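Local atomic coordinates of diacylglycerol lipase (Aspergillus oryzae, PDB entry 5XK2), a protein that probably hydrolyses the ester bonds of mono- and diacylglycerols, releasing fatty acids, as a fungal lipase of the alpha/beta-hydrolase superfamily. Residues A[24-29]-A[150-154]; A[18-23]-A[270-274]. Residues are numbered along the deposited sequence.

Contact 1. Residues A[24-29]-A[150-154]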
loop_
_atom_site.group_PDB
_atom_site.type_symbol
_atom_site.label_atom_id
_atom_site.label_comp_id
_atom_site.label_asym_id
_atom_site.label_seq_id
_atom_site.Cartn_x
_atom_site.Cartn_y
_atom_site.Cartn_z
ATOM N N TYR A 24 18.335 13.322 4.203
ATOM C CA TYR A 24 17.317 14.306 4.557
ATOM C C TYR A 24 15.923 13.807 4.202
ATOM O O TYR A 24 14.972 14.038 4.944
ATOM C CB TYR A 24 17.584 15.657 3.876
ATOM C CG TYR A 24 18.687 16.448 4.536
ATOM C CD1 TYR A 24 18.442 17.175 5.700
ATOM C CD2 TYR A 24 19.973 16.468 4.000
ATOM C CE1 TYR A 24 19.442 17.898 6.308
ATOM C CE2 TYR A 24 20.992 17.187 4.606
ATOM C CZ TYR A 24 20.720 17.906 5.756
ATOM O OH TYR A 24 21.704 18.632 6.386
ATOM N N ALA A 25 15.798 13.144 3.057
ATOM C CA ALA A 25 14.554 12.471 2.723
ATOM C C ALA A 25 14.170 11.464 3.798
ATOM O O ALA A 25 13.020 11.402 4.217
ATOM C CB ALA A 25 14.682 11.768 1.359
ATOM N N ALA A 26 15.155 10.698 4.257
ATOM C CA ALA A 26 14.918 9.706 5.307
ATOM C C ALA A 26 14.393 10.375 6.577
ATOM O O ALA A 26 13.491 9.865 7.241
ATOM C CB ALA A 26 16.204 8.933 5.614
ATOM N N ALA A 27 14.954 11.536 6.901
ATOM C CA ALA A 27 14.572 12.249 8.103
ATOM C C ALA A 27 13.103 12.720 8.087
ATOM O O ALA A 27 12.513 12.893 9.152
ATOM C CB ALA A 27 15.516 13.437 8.318
ATOM N N THR A 28 12.515 12.899 6.892
ATOM C CA THR A 28 11.123 13.359 6.813
ATOM C C THR A 28 10.126 12.305 7.248
ATOM O O THR A 28 8.964 12.621 7.464
ATOM C CB THR A 28 10.704 13.798 5.393
ATOM O OG1 THR A 28 10.687 12.666 4.512
ATOM C CG2 THR A 28 11.647 14.863 4.876
ATOM N N TYR A 29 10.567 11.050 7.359
ATOM C CA TYR A 29 9.677 9.983 7.844
ATOM C C TYR A 29 9.604 9.905 9.371
ATOM O O TYR A 29 8.702 9.268 9.909
ATOM C CB TYR A 29 10.117 8.629 7.310
ATOM C CG TYR A 29 9.845 8.454 5.840
ATOM C CD1 TYR A 29 8.601 8.054 5.395
ATOM C CD2 TYR A 29 10.841 8.680 4.898
ATOM C CE1 TYR A 29 8.345 7.873 4.031
ATOM C CE2 TYR A 29 10.603 8.499 3.536
ATOM C CZ TYR A 29 9.356 8.096 3.114
ATOM O OH TYR A 29 9.130 7.919 1.766
ATOM N N VAL A 150 14.249 18.283 -1.457
ATOM C CA VAL A 150 14.512 16.850 -1.452
ATOM C C VAL A 150 13.307 16.081 -0.936
ATOM O O VAL A 150 12.545 16.566 -0.095
ATOM C CB VAL A 150 15.770 16.539 -0.586
ATOM C CG1 VAL A 150 15.580 17.010 0.840
ATOM C CG2 VAL A 150 16.151 15.044 -0.623
ATOM N N GLY A 151 13.117 14.883 -1.462
ATOM C CA GLY A 151 12.131 13.977 -0.912
ATOM C C GLY A 151 12.344 12.574 -1.459
ATOM O O GLY A 151 13.120 12.380 -2.405
ATOM N N HIS A 152 11.638 11.609 -0.869
ATOM C CA HIS A 152 11.621 10.235 -1.355
ATOM C C HIS A 152 10.169 9.844 -1.616
ATOM O O HIS A 152 9.271 10.341 -0.920
ATOM C CB HIS A 152 12.292 9.292 -0.320
ATOM C CG HIS A 152 12.071 7.833 -0.586
ATOM N ND1 HIS A 152 11.150 7.082 0.114
ATOM C CD2 HIS A 152 12.632 6.992 -1.490
ATOM C CE1 HIS A 152 11.156 5.842 -0.347
ATOM N NE2 HIS A 152 12.036 5.764 -1.329
ATOM N N SER A 153 9.938 8.965 -2.596
ATOM C CA SER A 153 8.600 8.425 -2.846
ATOM C C SER A 153 7.637 9.569 -3.198
ATOM O O SER A 153 7.985 10.466 -3.971
ATOM C CB SER A 153 8.114 7.632 -1.608
ATOM O OG SER A 153 6.887 6.951 -1.838
ATOM N N LEU A 154 6.435 9.566 -2.626
ATOM C CA LEU A 154 5.479 10.630 -2.970
ATOM C C LEU A 154 6.020 12.003 -2.544
ATOM O O LEU A 154 5.732 13.010 -3.182
ATOM C CB LEU A 154 4.111 10.361 -2.321
ATOM C CG LEU A 154 3.176 9.429 -3.111
ATOM C CD1 LEU A 154 3.816 8.110 -3.479
ATOM C CD2 LEU A 154 1.863 9.202 -2.342
HETATM O O HOH W 1 10.470 11.783 1.749
HETATM O O HOH W 2 7.222 10.323 1.021
#

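Contact 2. Residues A[18-23]-A[270-274]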
loop_
_atom_site.group_PDB
_atom_site.type_symbol
_atom_site.label_atom_id
_atom_site.label_comp_id
_atom_site.label_asym_id
_atom_site.label_seq_id
_atom_site.Cartn_x
_atom_site.Cartn_y
_atom_site.Cartn_z
ATOM N N PHE A 18 25.063 12.142 -3.773
ATOM C CA PHE A 18 23.760 11.491 -3.904
ATOM C C PHE A 18 23.407 10.671 -2.657
ATOM O O PHE A 18 22.243 10.606 -2.247
ATOM C CB PHE A 18 23.741 10.568 -5.128
ATOM C CG PHE A 18 23.789 11.276 -6.454
ATOM C CD1 PHE A 18 23.594 12.649 -6.554
ATOM C CD2 PHE A 18 24.030 10.548 -7.616
ATOM C CE1 PHE A 18 23.616 13.279 -7.795
ATOM C CE2 PHE A 18 24.059 11.166 -8.856
ATOM C CZ PHE A 18 23.866 12.526 -8.955
ATOM N N LYS A 19 24.415 10.021 -2.078
ATOM C CA LYS A 19 24.230 9.229 -0.859
ATOM C C LYS A 19 23.972 10.086 0.379
ATOM O O LYS A 19 23.513 9.582 1.411
ATOM C CB LYS A 19 25.454 8.345 -0.625
ATOM C CG LYS A 19 25.553 7.198 -1.617
ATOM C CD LYS A 19 26.895 6.475 -1.496
ATOM C CE LYS A 19 26.939 5.277 -2.443
ATOM N NZ LYS A 19 28.228 4.529 -2.287
ATOM N N PHE A 20 24.338 11.364 0.312
ATOM C CA PHE A 20 24.099 12.259 1.431
ATOM C C PHE A 20 22.677 12.837 1.482
ATOM O O PHE A 20 21.993 12.726 2.500
ATOM C CB PHE A 20 25.117 13.403 1.390
ATOM C CG PHE A 20 24.922 14.427 2.469
ATOM C CD1 PHE A 20 25.144 14.098 3.793
ATOM C CD2 PHE A 20 24.517 15.721 2.154
ATOM C CE1 PHE A 20 24.980 15.034 4.807
ATOM C CE2 PHE A 20 24.349 16.662 3.161
ATOM C CZ PHE A 20 24.567 16.323 4.483
ATOM N N TRP A 21 22.196 13.427 0.385
ATOM C CA TRP A 21 20.938 14.167 0.484
ATOM C C TRP A 21 19.758 13.238 0.735
ATOM O O TRP A 21 18.742 13.671 1.295
ATOM C CB TRP A 21 20.696 15.044 -0.776
ATOM C CG TRP A 21 21.800 16.051 -0.932
ATOM C CD1 TRP A 21 22.825 16.003 -1.817
ATOM C CD2 TRP A 21 22.031 17.203 -0.106
ATOM N NE1 TRP A 21 23.676 17.080 -1.624
ATOM C CE2 TRP A 21 23.213 17.817 -0.565
ATOM C CE3 TRP A 21 21.353 17.767 0.984
ATOM C CZ2 TRP A 21 23.721 18.983 0.005
ATOM C CZ3 TRP A 21 21.863 18.926 1.552
ATOM C CH2 TRP A 21 23.043 19.516 1.066
ATOM N N VAL A 22 19.898 11.962 0.378
ATOM C CA VAL A 22 18.807 11.018 0.626
ATOM C C VAL A 22 18.551 10.875 2.139
ATOM O O VAL A 22 17.451 10.527 2.553
ATOM C CB VAL A 22 19.090 9.632 -0.015
ATOM C CG1 VAL A 22 20.275 8.932 0.653
ATOM C CG2 VAL A 22 17.822 8.759 -0.016
ATOM N N GLN A 23 19.552 11.175 2.956
ATOM C CA GLN A 23 19.367 11.105 4.403
ATOM C C GLN A 23 18.424 12.195 4.916
ATOM O O GLN A 23 17.771 12.026 5.953
ATOM C CB GLN A 23 20.718 11.190 5.116
ATOM C CG GLN A 23 21.608 9.976 4.858
ATOM C CD GLN A 23 22.962 10.145 5.479
ATOM O OE1 GLN A 23 23.064 10.513 6.642
ATOM N NE2 GLN A 23 24.016 9.923 4.695
ATOM N N TRP A 270 14.683 1.064 -1.119
ATOM C CA TRP A 270 16.142 1.044 -1.057
ATOM C C TRP A 270 16.720 1.981 -2.116
ATOM O O TRP A 270 16.926 1.572 -3.258
ATOM C CB TRP A 270 16.657 -0.395 -1.290
ATOM C CG TRP A 270 16.207 -1.351 -0.229
ATOM C CD1 TRP A 270 15.164 -2.226 -0.298
ATOM C CD2 TRP A 270 16.778 -1.508 1.086
ATOM N NE1 TRP A 270 15.048 -2.923 0.896
ATOM C CE2 TRP A 270 16.023 -2.495 1.753
ATOM C CE3 TRP A 270 17.838 -0.898 1.758
ATOM C CZ2 TRP A 270 16.306 -2.891 3.067
ATOM C CZ3 TRP A 270 18.126 -1.313 3.068
ATOM C CH2 TRP A 270 17.359 -2.292 3.697
ATOM N N TYR A 271 17.027 3.212 -1.702
ATOM C CA TYR A 271 17.670 4.198 -2.573
ATOM C C TYR A 271 18.894 4.648 -1.808
ATOM O O TYR A 271 18.843 5.584 -1.021
ATOM C CB TYR A 271 16.694 5.361 -2.863
ATOM C CG TYR A 271 15.744 5.058 -3.997
ATOM C CD1 TYR A 271 14.693 4.143 -3.841
ATOM C CD2 TYR A 271 15.916 5.655 -5.237
ATOM C CE1 TYR A 271 13.831 3.845 -4.911
ATOM C CE2 TYR A 271 15.057 5.373 -6.306
ATOM C CZ TYR A 271 14.030 4.463 -6.137
ATOM O OH TYR A 271 13.201 4.191 -7.201
ATOM N N PHE A 272 19.996 3.976 -2.102
ATOM C CA PHE A 272 21.276 4.035 -1.382
ATOM C C PHE A 272 21.215 3.603 0.068
ATOM O O PHE A 272 22.031 2.792 0.484
ATOM C CB PHE A 272 21.845 5.451 -1.415
ATOM C CG PHE A 272 22.007 5.988 -2.795
ATOM C CD1 PHE A 272 23.054 5.542 -3.598
ATOM C CD2 PHE A 272 21.103 6.907 -3.312
ATOM C CE1 PHE A 272 23.208 6.017 -4.914
ATOM C CE2 PHE A 272 21.251 7.385 -4.621
ATOM C CZ PHE A 272 22.301 6.939 -5.416
ATOM N N ILE A 273 20.127 3.953 0.750
ATOM C CA ILE A 273 19.922 3.629 2.155
ATOM C C ILE A 273 18.516 3.079 2.256
ATOM O O ILE A 273 17.770 3.126 1.278
ATOM C CB ILE A 273 20.051 4.873 3.090
ATOM C CG1 ILE A 273 18.966 5.901 2.762
ATOM C CG2 ILE A 273 21.445 5.487 3.002
ATOM C CD1 ILE A 273 18.852 7.087 3.775
ATOM N N HIS A 274 18.111 2.660 3.452
ATOM C CA HIS A 274 16.732 2.228 3.630
ATOM C C HIS A 274 15.954 3.501 3.911
ATOM O O HIS A 274 15.902 3.979 5.039
ATOM C CB HIS A 274 16.656 1.232 4.800
ATOM C CG HIS A 274 15.327 0.568 4.957
ATOM N ND1 HIS A 274 15.083 -0.382 5.933
ATOM C CD2 HIS A 274 14.176 0.689 4.253
ATOM C CE1 HIS A 274 13.830 -0.794 5.838
ATOM N NE2 HIS A 274 13.260 -0.162 4.825
#

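Contact 1. Residues A[24-29]-A[150-154]
Apolar packing brings the C-terminal end of helix 14-27 down onto strand 146-152. The two backbones come nearest at Ala25, whose CA lies 4.6 Å from Gly151 CA, and its CB rests 3.7 Å from Gly151 C and 3.8 Å from His152 CB. The single methyl of Ala25, resting on the strand's main chain, permits so short a helix-to-strand approach. Val150 fills the space beside it, with CG2 4.1 Å from Ala25 CB and CG1 3.9 Å from Tyr24 CB. The Tyr24 ring then leads away, and its hydroxyl bonds to Ser57 and Asp78.

Polar contacts take over at Tyr29. Its OH forms a hydrogen bond of 2.7 Å with His152 ND1, the two rings meeting rim to rim. The reach of a tyrosine suits the place, since it carries a hydroxyl across to the imidazole, whose NE2 bonds to the carbonyl of His268.

Two waters bridge the segments. Water 1 donates to Thr28 OG1 (2.9 Å) and accepts from His152 N (2.9 Å), while Thr28 OG1 itself donates to Ala25 O (2.7 Å). Water 2 donates to His152 O (2.8 Å) and lies 3.2 Å from Tyr29 OH.

Directly after the strand, Ser153 has phi/psi of 61/-136°, the strained backbone expected of a nucleophile elbow, and its OG bonds to His268 NE2. Gly151-His152-Ser153 begins a GxSxG sequence, so residues 24-29 pack against what is probably the nucleophile elbow of an alpha/beta-hydrolase lipase, with Ser153 the likely nucleophile.

Contact 2. Residues A[18-23]-A[270-274]
In this alpha/beta-hydrolase fold, one flank of helix 14-27 meets an irregular loop close to the C terminus, and the fit is purely one of shape, with no hydrogen bond across it. Phe272 is the main bump. Its flat ring enters the hollow between Phe18 and Lys19, where CZ lies 3.9 Å from Phe18 CB and CD1 3.6 Å from Lys19 CG. Lysine serves well here: its extended methylene chain offers an apolar wall, while NZ reaches the carbonyl of Val235.

In return, beta-branched Val22 fills the dip between Phe272 and Ile273, its CG1 4.3 Å from Phe272 CB and 3.9 Å from Ile273 CD1. The long Ile273 side chain lets that same CD1 extend to Gln23 CG, at 4.1 Å. The loop folds back in a gamma-turn-like bend centred on Phe272, Ile273 N donating to Tyr271 O at 2.7 Å. Against that same carbonyl oxygen, Tyr271 O, rests Val22 CG2, 3.5 Å away.

From the N terminus, helix 14-27 supplies first 18-23 and then 24-29, so its successive turns serve both contacts. The chain next builds the first strands of the mixed sheet and returns at 150-154, where contact 1 closes a loop of 120 intervening residues. The remaining strands follow before 270-274 comes back to the helix, and contact 2 closes a larger loop that encloses the first. Their centres lie about 9 Å apart, and they touch: Ala26 CB is 3.7 Å from Ile273 CD1, and His152 NE2 is 4.0 Å from Tyr271 CD1. One helix thus joins a strand within the sheet to the C-terminal loop.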